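Local coordinates for beta-L-arabinobiosidase (Bacteroides thetaiotaomicron, PDB 5MQR), which probably hydrolyses arabinose-containing glycosidic linkages of plant pectin, with a sialidase-like beta-propeller among its domains, at residues A[240-244]-A[255-259]; A[260-265]-A[294-298]; A[272-276]-A[286-291]. All blocks are in the same frame, centred on the assembly; numbering follows the deposited sequence.

Contact 1 (A[240-244]-A[255-259])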
loop_
_atom_site.group_PDB
_atom_site.type_symbol
_atom_site.label_atom_id
_atom_site.label_comp_id
_atom_site.label_asym_id
_atom_site.label_seq_id
_atom_site.Cartn_x
_atom_site.Cartn_y
_atom_site.Cartn_z
ATOM N N LEU A 240 24.029 -24.219 11.342
ATOM C CA LEU A 240 23.379 -23.706 10.140
ATOM C C LEU A 240 24.243 -23.860 8.872
ATOM O O LEU A 240 23.711 -24.012 7.772
ATOM C CB LEU A 240 22.962 -22.245 10.304
ATOM C CG LEU A 240 22.002 -21.945 11.452
ATOM C CD1 LEU A 240 21.626 -20.483 11.380
ATOM C CD2 LEU A 240 20.762 -22.829 11.399
ATOM N N TYR A 241 25.558 -23.801 9.037
ATOM C CA TYR A 241 26.488 -24.044 7.944
ATOM C C TYR A 241 26.691 -25.543 7.697
ATOM O O TYR A 241 26.795 -25.958 6.544
ATOM C CB TYR A 241 27.816 -23.279 8.169
ATOM C CG TYR A 241 27.650 -21.822 7.797
ATOM C CD1 TYR A 241 26.937 -20.938 8.616
ATOM C CD2 TYR A 241 28.120 -21.347 6.580
ATOM C CE1 TYR A 241 26.754 -19.607 8.248
ATOM C CE2 TYR A 241 27.945 -20.032 6.202
ATOM C CZ TYR A 241 27.263 -19.161 7.032
ATOM O OH TYR A 241 27.086 -17.857 6.607
HETATM N N MSE A 242 26.696 -26.366 8.747
HETATM C CA MSE A 242 26.821 -27.833 8.559
HETATM C C MSE A 242 25.606 -28.404 7.833
HETATM O O MSE A 242 25.753 -29.304 6.993
HETATM C CB MSE A 242 27.081 -28.558 9.866
HETATM C CG MSE A 242 28.339 -28.088 10.583
HETATM SE SE MSE A 242 29.919 -28.337 9.466
HETATM C CE MSE A 242 30.042 -26.536 8.684
HETATM N N MSE A 243 24.423 -27.836 8.071
HETATM C CA MSE A 243 23.211 -28.210 7.336
HETATM C C MSE A 243 23.317 -28.008 5.847
HETATM O O MSE A 243 22.580 -28.637 5.081
HETATM C CB MSE A 243 22.002 -27.404 7.795
HETATM C CG MSE A 243 21.573 -27.731 9.224
HETATM SE SE MSE A 243 20.992 -29.600 9.440
HETATM C CE MSE A 243 19.218 -29.308 8.629
ATOM N N GLN A 244 24.219 -27.125 5.419
ATOM C CA GLN A 244 24.412 -26.819 4.002
ATOM C C GLN A 244 25.591 -27.545 3.403
ATOM O O GLN A 244 25.986 -27.242 2.292
ATOM C CB GLN A 244 24.571 -25.310 3.808
ATOM C CG GLN A 244 23.389 -24.510 4.329
ATOM C CD GLN A 244 23.589 -23.014 4.196
ATOM O OE1 GLN A 244 23.599 -22.473 3.084
ATOM N NE2 GLN A 244 23.772 -22.335 5.334
ATOM N N ILE A 255 29.325 -34.425 12.170
ATOM C CA ILE A 255 29.210 -32.940 12.208
ATOM C C ILE A 255 27.933 -32.368 11.574
ATOM O O ILE A 255 27.642 -31.175 11.750
ATOM C CB ILE A 255 30.436 -32.224 11.564
ATOM C CG1 ILE A 255 30.423 -32.364 10.023
ATOM C CG2 ILE A 255 31.741 -32.707 12.201
ATOM C CD1 ILE A 255 31.720 -31.959 9.338
ATOM N N ILE A 256 27.217 -33.192 10.800
ATOM C CA ILE A 256 25.956 -32.776 10.183
ATOM C C ILE A 256 24.837 -32.987 11.218
ATOM O O ILE A 256 24.661 -34.102 11.707
ATOM C CB ILE A 256 25.615 -33.559 8.882
ATOM C CG1 ILE A 256 26.802 -33.619 7.887
ATOM C CG2 ILE A 256 24.400 -32.943 8.211
ATOM C CD1 ILE A 256 27.278 -32.288 7.311
ATOM N N PRO A 257 24.083 -31.926 11.553
ATOM C CA PRO A 257 23.038 -32.080 12.587
ATOM C C PRO A 257 21.888 -33.036 12.223
ATOM O O PRO A 257 21.485 -33.849 13.047
ATOM C CB PRO A 257 22.496 -30.647 12.767
ATOM C CG PRO A 257 23.576 -29.754 12.263
ATOM C CD PRO A 257 24.263 -30.512 11.162
ATOM N N LEU A 258 21.365 -32.894 11.006
ATOM C CA LEU A 258 20.284 -33.725 10.478
ATOM C C LEU A 258 20.871 -34.441 9.276
ATOM O O LEU A 258 21.216 -33.806 8.294
ATOM C CB LEU A 258 19.088 -32.859 10.055
ATOM C CG LEU A 258 17.831 -33.586 9.538
ATOM C CD1 LEU A 258 17.211 -34.465 10.621
ATOM C CD2 LEU A 258 16.801 -32.596 9.004
ATOM N N LYS A 259 20.974 -35.761 9.358
ATOM C CA LYS A 259 21.755 -36.537 8.400
ATOM C C LYS A 259 21.078 -36.904 7.056
ATOM O O LYS A 259 21.762 -37.281 6.106
ATOM C CB LYS A 259 22.332 -37.756 9.111
ATOM C CG LYS A 259 23.476 -37.349 10.037
ATOM C CD LYS A 259 23.723 -38.338 11.166
ATOM C CE LYS A 259 24.864 -37.884 12.074
ATOM N NZ LYS A 259 24.536 -36.593 12.734
#

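Contact 2 (A[260-265]-A[294-298])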
loop_
_atom_site.group_PDB
_atom_site.type_symbol
_atom_site.label_atom_id
_atom_site.label_comp_id
_atom_site.label_asym_id
_atom_site.label_seq_id
_atom_site.Cartn_x
_atom_site.Cartn_y
_atom_site.Cartn_z
ATOM N N LYS A 260 19.761 -36.762 6.960
ATOM C CA LYS A 260 19.042 -36.985 5.694
ATOM C C LYS A 260 19.416 -35.933 4.652
ATOM O O LYS A 260 19.597 -34.752 4.961
ATOM C CB LYS A 260 17.518 -36.997 5.908
ATOM C CG LYS A 260 17.011 -38.274 6.555
ATOM C CD LYS A 260 15.864 -38.034 7.542
ATOM C CE LYS A 260 15.525 -39.310 8.324
ATOM N NZ LYS A 260 14.684 -39.042 9.526
ATOM N N GLY A 261 19.490 -36.387 3.405
ATOM C CA GLY A 261 19.957 -35.581 2.277
ATOM C C GLY A 261 18.895 -34.690 1.680
ATOM O O GLY A 261 18.611 -34.769 0.502
ATOM N N TYR A 262 18.315 -33.840 2.515
ATOM C CA TYR A 262 17.447 -32.789 2.067
ATOM C C TYR A 262 18.381 -31.776 1.431
ATOM O O TYR A 262 19.532 -31.631 1.860
ATOM C CB TYR A 262 16.673 -32.188 3.237
ATOM C CG TYR A 262 15.787 -33.177 3.982
ATOM C CD1 TYR A 262 14.908 -34.035 3.293
ATOM C CD2 TYR A 262 15.830 -33.277 5.376
ATOM C CE1 TYR A 262 14.098 -34.943 3.968
ATOM C CE2 TYR A 262 15.019 -34.189 6.058
ATOM C CZ TYR A 262 14.154 -35.006 5.349
ATOM O OH TYR A 262 13.363 -35.885 6.031
ATOM N N LYS A 263 17.896 -31.082 0.412
ATOM C CA LYS A 263 18.793 -30.381 -0.499
ATOM C C LYS A 263 18.680 -28.887 -0.449
ATOM O O LYS A 263 17.585 -28.366 -0.360
ATOM C CB LYS A 263 18.516 -30.832 -1.922
ATOM C CG LYS A 263 18.448 -32.334 -2.004
ATOM C CD LYS A 263 18.941 -32.898 -3.312
ATOM C CE LYS A 263 19.203 -34.385 -3.114
ATOM N NZ LYS A 263 19.456 -35.009 -4.433
ATOM N N ALA A 264 19.829 -28.219 -0.546
ATOM C CA ALA A 264 19.904 -26.768 -0.702
ATOM C C ALA A 264 19.233 -26.025 0.455
ATOM O O ALA A 264 18.455 -25.084 0.246
ATOM C CB ALA A 264 19.314 -26.354 -2.048
ATOM N N PHE A 265 19.526 -26.491 1.667
ATOM C CA PHE A 265 19.086 -25.851 2.907
ATOM C C PHE A 265 19.259 -24.334 2.876
ATOM O O PHE A 265 20.299 -23.808 2.470
ATOM C CB PHE A 265 19.882 -26.442 4.074
ATOM C CG PHE A 265 19.624 -25.793 5.411
ATOM C CD1 PHE A 265 20.318 -24.648 5.792
ATOM C CD2 PHE A 265 18.733 -26.368 6.308
ATOM C CE1 PHE A 265 20.098 -24.059 7.028
ATOM C CE2 PHE A 265 18.500 -25.793 7.564
ATOM C CZ PHE A 265 19.187 -24.632 7.926
ATOM N N TRP A 294 15.816 -30.470 14.595
ATOM C CA TRP A 294 14.780 -30.029 13.658
ATOM C C TRP A 294 13.518 -30.835 13.841
ATOM O O TRP A 294 13.582 -32.026 14.124
ATOM C CB TRP A 294 15.302 -30.148 12.231
ATOM C CG TRP A 294 16.424 -29.171 11.977
ATOM C CD1 TRP A 294 17.775 -29.410 12.104
ATOM C CD2 TRP A 294 16.303 -27.803 11.590
ATOM N NE1 TRP A 294 18.487 -28.270 11.813
ATOM C CE2 TRP A 294 17.609 -27.271 11.499
ATOM C CE3 TRP A 294 15.215 -26.966 11.316
ATOM C CZ2 TRP A 294 17.858 -25.957 11.138
ATOM C CZ3 TRP A 294 15.471 -25.652 10.961
ATOM C CH2 TRP A 294 16.793 -25.168 10.863
ATOM N N ALA A 295 12.379 -30.178 13.702
ATOM C CA ALA A 295 11.101 -30.842 13.910
ATOM C C ALA A 295 10.840 -31.839 12.778
ATOM O O ALA A 295 11.074 -31.533 11.607
ATOM C CB ALA A 295 9.960 -29.832 14.020
ATOM N N GLU A 296 10.419 -33.040 13.177
ATOM C CA GLU A 296 9.925 -34.106 12.310
ATOM C C GLU A 296 8.374 -34.150 12.416
ATOM O O GLU A 296 7.795 -33.633 13.391
ATOM C CB GLU A 296 10.531 -35.447 12.726
ATOM C CG GLU A 296 12.069 -35.503 12.688
ATOM C CD GLU A 296 12.683 -35.630 11.277
ATOM O OE1 GLU A 296 11.919 -35.618 10.279
ATOM O OE2 GLU A 296 13.935 -35.759 11.142
ATOM N N PRO A 297 7.680 -34.694 11.406
ATOM C CA PRO A 297 8.255 -35.122 10.115
ATOM C C PRO A 297 8.541 -33.903 9.206
ATOM O O PRO A 297 7.878 -32.871 9.340
ATOM C CB PRO A 297 7.126 -35.982 9.529
ATOM C CG PRO A 297 5.851 -35.336 10.086
ATOM C CD PRO A 297 6.218 -34.498 11.295
ATOM N N VAL A 298 9.549 -34.007 8.339
ATOM C CA VAL A 298 9.851 -32.933 7.402
ATOM C C VAL A 298 9.010 -33.161 6.157
ATOM O O VAL A 298 9.234 -34.122 5.423
ATOM C CB VAL A 298 11.345 -32.874 7.010
ATOM C CG1 VAL A 298 11.576 -31.781 5.971
ATOM C CG2 VAL A 298 12.226 -32.633 8.233
#

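Contact 3 (A[272-276]-A[286-291])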
loop_
_atom_site.group_PDB
_atom_site.type_symbol
_atom_site.label_atom_id
_atom_site.label_comp_id
_atom_site.label_asym_id
_atom_site.label_seq_id
_atom_site.Cartn_x
_atom_site.Cartn_y
_atom_site.Cartn_z
ATOM N N ASP A 272 9.716 -14.746 16.794
ATOM C CA ASP A 272 9.970 -15.315 18.142
ATOM C C ASP A 272 11.385 -15.909 18.347
ATOM O O ASP A 272 11.671 -16.469 19.394
ATOM C CB ASP A 272 8.870 -16.341 18.548
ATOM C CG ASP A 272 8.758 -17.583 17.589
ATOM O OD1 ASP A 272 9.723 -17.992 16.890
ATOM O OD2 ASP A 272 7.642 -18.155 17.523
ATOM N N GLY A 273 12.270 -15.820 17.359
ATOM C CA GLY A 273 13.623 -16.361 17.493
ATOM C C GLY A 273 13.800 -17.813 17.094
ATOM O O GLY A 273 14.925 -18.304 17.085
ATOM N N ARG A 274 12.730 -18.527 16.768
ATOM C CA ARG A 274 12.883 -19.860 16.175
ATOM C C ARG A 274 13.391 -19.729 14.742
ATOM O O ARG A 274 13.259 -18.666 14.116
ATOM C CB ARG A 274 11.573 -20.633 16.195
ATOM C CG ARG A 274 11.063 -20.935 17.606
ATOM C CD ARG A 274 9.777 -21.747 17.565
ATOM N NE ARG A 274 8.671 -21.035 16.920
ATOM C CZ ARG A 274 7.556 -21.608 16.452
ATOM N NH1 ARG A 274 7.364 -22.930 16.544
ATOM N NH2 ARG A 274 6.625 -20.857 15.876
ATOM N N ILE A 275 13.988 -20.802 14.235
ATOM C CA ILE A 275 14.537 -20.792 12.878
ATOM C C ILE A 275 13.703 -21.712 11.965
ATOM O O ILE A 275 13.492 -22.884 12.284
ATOM C CB ILE A 275 16.024 -21.189 12.896
ATOM C CG1 ILE A 275 16.842 -20.119 13.677
ATOM C CG2 ILE A 275 16.546 -21.380 11.474
ATOM C CD1 ILE A 275 18.240 -20.532 14.024
ATOM N N ALA A 276 13.232 -21.157 10.851
ATOM C CA ALA A 276 12.486 -21.896 9.846
ATOM C C ALA A 276 13.430 -22.261 8.704
ATOM O O ALA A 276 14.184 -21.412 8.265
ATOM C CB ALA A 276 11.338 -21.063 9.303
ATOM N N ILE A 286 11.438 -26.517 11.407
ATOM C CA ILE A 286 11.638 -25.488 12.420
ATOM C C ILE A 286 12.646 -26.019 13.416
ATOM O O ILE A 286 12.647 -27.223 13.715
ATOM C CB ILE A 286 10.356 -25.211 13.219
ATOM C CG1 ILE A 286 9.202 -24.778 12.328
ATOM C CG2 ILE A 286 10.612 -24.163 14.302
ATOM C CD1 ILE A 286 9.203 -23.333 11.901
ATOM N N SER A 287 13.488 -25.122 13.916
ATOM C CA SER A 287 14.436 -25.431 14.986
ATOM C C SER A 287 14.240 -24.408 16.096
ATOM O O SER A 287 14.112 -23.211 15.830
ATOM C CB SER A 287 15.883 -25.380 14.493
ATOM O OG SER A 287 16.794 -25.639 15.557
ATOM N N GLU A 288 14.207 -24.904 17.332
ATOM C CA GLU A 288 14.091 -24.074 18.527
ATOM C C GLU A 288 15.408 -23.987 19.291
ATOM O O GLU A 288 15.455 -23.346 20.313
ATOM C CB GLU A 288 12.995 -24.645 19.437
ATOM C CG GLU A 288 11.634 -24.680 18.751
ATOM C CD GLU A 288 10.497 -25.164 19.626
ATOM O OE1 GLU A 288 10.742 -25.956 20.558
ATOM O OE2 GLU A 288 9.351 -24.764 19.341
ATOM N N ASP A 289 16.474 -24.615 18.803
ATOM C CA ASP A 289 17.746 -24.669 19.536
ATOM C C ASP A 289 18.920 -24.152 18.683
ATOM O O ASP A 289 20.051 -24.591 18.841
ATOM C CB ASP A 289 17.978 -26.094 20.088
ATOM C CG ASP A 289 18.200 -27.150 18.994
ATOM O OD1 ASP A 289 18.093 -26.850 17.779
ATOM O OD2 ASP A 289 18.520 -28.308 19.352
ATOM N N GLY A 290 18.637 -23.210 17.791
ATOM C CA GLY A 290 19.637 -22.662 16.866
ATOM C C GLY A 290 20.179 -23.595 15.788
ATOM O O GLY A 290 21.317 -23.421 15.340
ATOM N N GLY A 291 19.382 -24.582 15.370
ATOM C CA GLY A 291 19.712 -25.442 14.244
ATOM C C GLY A 291 20.386 -26.757 14.558
ATOM O O GLY A 291 20.744 -27.475 13.636
#

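Contact 1 (A[240-244]-A[255-259])
Helix 239-242 and the loop that later leads into strand 266-269 of a beta-propeller blade meet here through two consecutive methionines, Met242 and Met243, both present as selenomethionine. They press on Ile255, Ile256, Pro257 and Leu258, and no hydrogen bond crosses between the two segments. Met242 makes contact at the base of its side chain: CB lies 3.3 Å from Ile255 O. Pro257 CD approaches Met242 CB at 3.7 Å. Beyond that the side chain bends, and SE passes Ile255 CD1 at 4.0 Å. The backbone of the same residue is covered too, since Ile256 CD1 sits 3.4 Å from Met242 O. Met243 does the rest from the neighbouring position. With CG beside the backbone N (chi1 -67°) and further bends at chi2 and chi3, its SE swings over to the proline ring, 3.8 Å from Pro257 CB, and CE goes on to meet Leu258 CB at the same 3.8 Å. The loop has a brace of its own: Lys259 folds back so that NZ meets Ile256 O at 2.7 Å, almost in line with the carbonyl bond. Met243 also touches Trp279 and Trp294, while Met242 rests on Ile235 of helix 226-236. This is apolar packing of segment 240-244 against an irregular connection, built onto the propeller between the strands of successive four-stranded blades.

Contact 2 (A[260-265]-A[294-298])
Phe265 turns its CG anti to the backbone N (chi1 175°), while Trp294 holds CG opposite its carbonyl carbon (chi1 -67°), and from these two settings the rings advance on each other from opposite directions. Both flank one four-stranded propeller blade: 260-265 runs into its first strand, 266-269, and 294-298 into its last, 299-300. Trp294 is the closing tryptophan of an Asp-box sequence, the signature of BNR repeats in sialidase-like propellers. The stack is an offset edge-to-face pair with planes at 79° and ring centroids 5.5 Å apart. Phe265 supplies the edge, through CE2 and CZ, toward the face of the six-membered ring of Trp294; CE2 comes to 3.6 Å from CZ2 of the tryptophan. Around this pair the blade closes in: Trp294 also lies on Ile275 and Ser277 of the second strand and on Ser285 and Ser287 of the third, and Trp279 meets the rings of both Phe265 and Tyr262.

Farther out, Tyr262 is held between two aliphatic groups. Val298 CG1 lies over one face of the phenol ring, toward its rim, and Lys260 CB lies over the opposite face, also off centre. The branch point of the valine reaches the hydroxyl end, with Val298 CB 3.8 Å from Tyr262 OH, and Val298 CG2 is 3.9 Å from Tyr262 CE2. An inverse gamma turn centred on Gly261 lies between Lys260 and Tyr262, consistent with Lys260 CB coming back over the ring. At the exposed margin the Lys260 chain runs out to meet Glu296, which bends at its second torsion, and the resulting salt bridge is a long one, Lys260 NZ to Glu296 OE2 at 3.7 Å.

Contact 3 (A[272-276]-A[286-291])
Ser287 OG is gripped by three groups: it accepts a bond from Gly291 N at 2.8 Å and a weak one from Asp289 N, and it is hydrogen-bonded to the carbonyl O of Thr293. The hydroxyl reaches the turn because it stands anti to its own backbone N (chi1 178°), while the main chain of the same residue is busy with the neighbouring strand. There Ile275 N donates to Ser287 O at 2.9 Å, almost straight at 177°, and Ser287 N returns a bond to Ile275 O at 2.8 Å, which makes the two an antiparallel hydrogen-bonded pair. Ala276 and Ile286 form the next, non-hydrogen-bonded pair, their side chains on the face opposite that of Ile275 and Ser287. This hairpin of strands 275-278 and 283-287 makes the middle of a propeller blade, and the turn that leaves it, with Ser287, Asp289 and Gly291, is the Asp box of a BNR repeat. Ile275 CD1 reaches over that turn to within 3.8 Å of Gly290 CA.

At the hairpin's open end Asp272 makes an Asx turn, its OD1 taking the backbone N of Arg274 at 3.1 Å, and OD2 takes Arg274 NE, also at 3.1 Å, on its syn side, though tilted out of both the carboxylate and guanidinium planes. Across the strands, Glu288 runs alongside the arginine, pointing the same way, with its CG 3.7 Å from Arg274 CD. The salt bridge between them is long, Arg274 NH1 to Glu288 OE2 at 3.9 Å, the guanidinium and carboxylate planes 54° apart. With an alanine in place of Arg274 the guanidinium is gone, and the carboxylates of Asp272 and Glu288 would probably be left without their shared mate, the glutamate chain being freer to swing.

In the fold
Contacts 2 and 3 hold the same blade, and 272-276 with 286-291 is nested within the chain loop that 260-265 and 294-298 close; a probable hydrogen bond from Ala295 N to Ile286 O ties them. Contact 1 comes earlier in the chain and covers the blade's flank, its Met243 and Pro257 packing on Trp294 and Gly291 respectively. All three are partly buried, and chemistry follows position. Contact 1, with no exposed residue among those that touch, is almost wholly apolar; contact 3 relies on main-chain pairing with charges at its exposed end, and contact 2 grades from buried rings to a solvent-side ion pair. Trp294 is where all three converge, touching Met243, Phe265 and Ile275.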